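Restriction endonuclease Hpy99I (Helicobacter pylori, PDB 3FC3) probably cuts double-stranded DNA at a specific recognition sequence, as a zinc-containing restriction endonuclease of the His-Me finger type. Local coordinates at residues N39-M44 with V56-L61. Numbering follows the deposited sequence.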
loop_
_atom_site.group_PDB
_atom_site.type_symbol
_atom_site.label_atom_id
_atom_site.label_comp_id
_atom_site.label_asym_id
_atom_site.label_seq_id
_atom_site.Cartn_x
_atom_site.Cartn_y
_atom_site.Cartn_z
ATOM N N ASN A 39 3.375 -15.827 -38.964
ATOM C CA ASN A 39 3.836 -15.997 -40.362
ATOM C C ASN A 39 4.126 -17.476 -40.680
ATOM O O ASN A 39 5.213 -17.973 -40.353
ATOM C CB ASN A 39 5.145 -15.224 -40.554
ATOM C CG ASN A 39 4.953 -13.718 -40.575
ATOM O OD1 ASN A 39 5.315 -13.007 -39.626
ATOM N ND2 ASN A 39 4.389 -13.220 -41.666
ATOM N N GLY A 40 3.197 -18.184 -41.317
ATOM C CA GLY A 40 3.340 -19.643 -41.479
ATOM C C GLY A 40 3.532 -20.317 -40.125
ATOM O O GLY A 40 2.687 -20.161 -39.213
ATOM N N LYS A 41 4.658 -21.005 -39.940
ATOM C CA LYS A 41 4.956 -21.604 -38.635
ATOM C C LYS A 41 6.072 -20.903 -37.835
ATOM O O LYS A 41 6.854 -21.549 -37.129
ATOM C CB LYS A 41 5.231 -23.105 -38.791
ATOM C CG LYS A 41 3.956 -23.902 -39.147
ATOM C CD LYS A 41 4.008 -25.348 -38.666
ATOM C CE LYS A 41 2.735 -26.097 -39.058
ATOM N NZ LYS A 41 2.878 -27.588 -38.891
ATOM N N SER A 42 6.152 -19.587 -37.957
ATOM C CA SER A 42 6.895 -18.786 -36.982
ATOM C C SER A 42 6.013 -17.655 -36.492
ATOM O O SER A 42 5.040 -17.271 -37.150
ATOM C CB SER A 42 8.222 -18.256 -37.524
ATOM O OG SER A 42 8.035 -17.206 -38.432
ATOM N N ALA A 43 6.335 -17.165 -35.308
ATOM C CA ALA A 43 5.564 -16.092 -34.692
ATOM C C ALA A 43 6.514 -14.994 -34.245
ATOM O O ALA A 43 7.678 -15.249 -33.944
ATOM C CB ALA A 43 4.774 -16.623 -33.496
ATOM N N MET A 44 6.020 -13.768 -34.240
ATOM C CA MET A 44 6.713 -12.669 -33.571
ATOM C C MET A 44 6.165 -12.663 -32.159
ATOM O O MET A 44 4.966 -12.475 -31.973
ATOM C CB MET A 44 6.432 -11.337 -34.249
ATOM C CG MET A 44 6.962 -11.272 -35.641
ATOM S SD MET A 44 8.739 -11.494 -35.751
ATOM C CE MET A 44 9.321 -10.318 -34.537
ATOM N N VAL A 56 10.231 -16.383 -33.656
ATOM C CA VAL A 56 10.442 -17.715 -33.070
ATOM C C VAL A 56 9.646 -18.786 -33.821
ATOM O O VAL A 56 8.477 -18.602 -34.108
ATOM C CB VAL A 56 9.993 -17.741 -31.597
ATOM C CG1 VAL A 56 10.391 -19.090 -30.944
ATOM C CG2 VAL A 56 10.581 -16.542 -30.819
ATOM N N ASP A 57 10.300 -19.898 -34.139
ATOM C CA ASP A 57 9.605 -21.031 -34.743
ATOM C C ASP A 57 8.619 -21.642 -33.751
ATOM O O ASP A 57 8.896 -21.695 -32.548
ATOM C CB ASP A 57 10.609 -22.091 -35.195
ATOM C CG ASP A 57 11.294 -21.728 -36.503
ATOM O OD1 ASP A 57 12.475 -21.331 -36.461
ATOM O OD2 ASP A 57 10.656 -21.845 -37.572
ATOM N N PHE A 58 7.483 -22.127 -34.255
ATOM C CA PHE A 58 6.455 -22.691 -33.398
ATOM C C PHE A 58 7.001 -23.835 -32.555
ATOM O O PHE A 58 6.570 -24.031 -31.427
ATOM C CB PHE A 58 5.281 -23.223 -34.242
ATOM C CG PHE A 58 4.296 -22.164 -34.712
ATOM C CD1 PHE A 58 4.593 -20.819 -34.720
ATOM C CD2 PHE A 58 3.042 -22.564 -35.176
ATOM C CE1 PHE A 58 3.650 -19.878 -35.170
ATOM C CE2 PHE A 58 2.107 -21.637 -35.626
ATOM C CZ PHE A 58 2.420 -20.287 -35.623
ATOM N N SER A 59 7.951 -24.600 -33.103
ATOM C CA SER A 59 8.522 -25.716 -32.358
ATOM C C SER A 59 9.264 -25.321 -31.077
ATOM O O SER A 59 9.501 -26.168 -30.206
ATOM C CB SER A 59 9.444 -26.517 -33.259
ATOM O OG SER A 59 10.567 -25.759 -33.647
ATOM N N GLU A 60 9.629 -24.046 -30.961
ATOM C CA GLU A 60 10.357 -23.516 -29.814
ATOM C C GLU A 60 9.431 -22.951 -28.740
ATOM O O GLU A 60 9.917 -22.489 -27.698
ATOM C CB GLU A 60 11.304 -22.404 -30.267
ATOM C CG GLU A 60 12.420 -22.841 -31.197
ATOM C CD GLU A 60 13.521 -23.637 -30.503
ATOM O OE1 GLU A 60 13.787 -23.426 -29.290
ATOM O OE2 GLU A 60 14.121 -24.492 -31.179
ATOM N N LEU A 61 8.114 -22.990 -28.994
ATOM C CA LEU A 61 7.129 -22.366 -28.111
ATOM C C LEU A 61 6.156 -23.421 -27.582
ATOM O O LEU A 61 5.834 -24.391 -28.284
ATOM C CB LEU A 61 6.343 -21.286 -28.870
ATOM C CG LEU A 61 7.189 -20.175 -29.473
ATOM C CD1 LEU A 61 6.324 -19.268 -30.355
ATOM C CD2 LEU A 61 7.917 -19.411 -28.368
#
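Val-56 O is approached by two donors from Ser-42 and Ala-43: Ala-43 N bonds to it at 2.8 Å, with 167° at the hydrogen, while Ser-42 CA brings a C-H...O contact at 3.3 Å. The reciprocal bond, Val-56 N to Ala-43 O, is also 2.8 Å long; the two bonds together make Ala-43 and Val-56 an antiparallel hydrogen-bonded pair. Ser-42 and Asp-57 make the adjoining non-hydrogen-bonded pair, their CA atoms 4.2 Å apart. These pairs lie in the beta hairpin of strands 42-47 and 52-57, within the SH3-like domain, about 25 Å from the bound nucleic acid at the nearest atom. Beyond them, Phe-58 opens the 3-10 turn 58-60, yet its N still reaches Lys-41 O at 3.0 Å, from above the carbonyl plane. The Phe-58 ring, its CG beside the backbone N (chi1 -80°), turns back against the type II' turn from Asn-39 to Ser-42, facing Lys-41. Lys-41 CA sits over one face, 3.8 Å from the centroid and 3° off the normal, a clear CH-pi contact, whereas Ala-43 N lies at the ring edge. On the face that carries Ala-43 and Val-56, Ala-43 CB touches Phe-58 CE1 at 3.8 Å and has a looser apolar contact with Leu-61 CD1; Ile-35 of strand 32-39 also packs on Ala-43, and Leu-12 touches both Phe-58 and Leu-61.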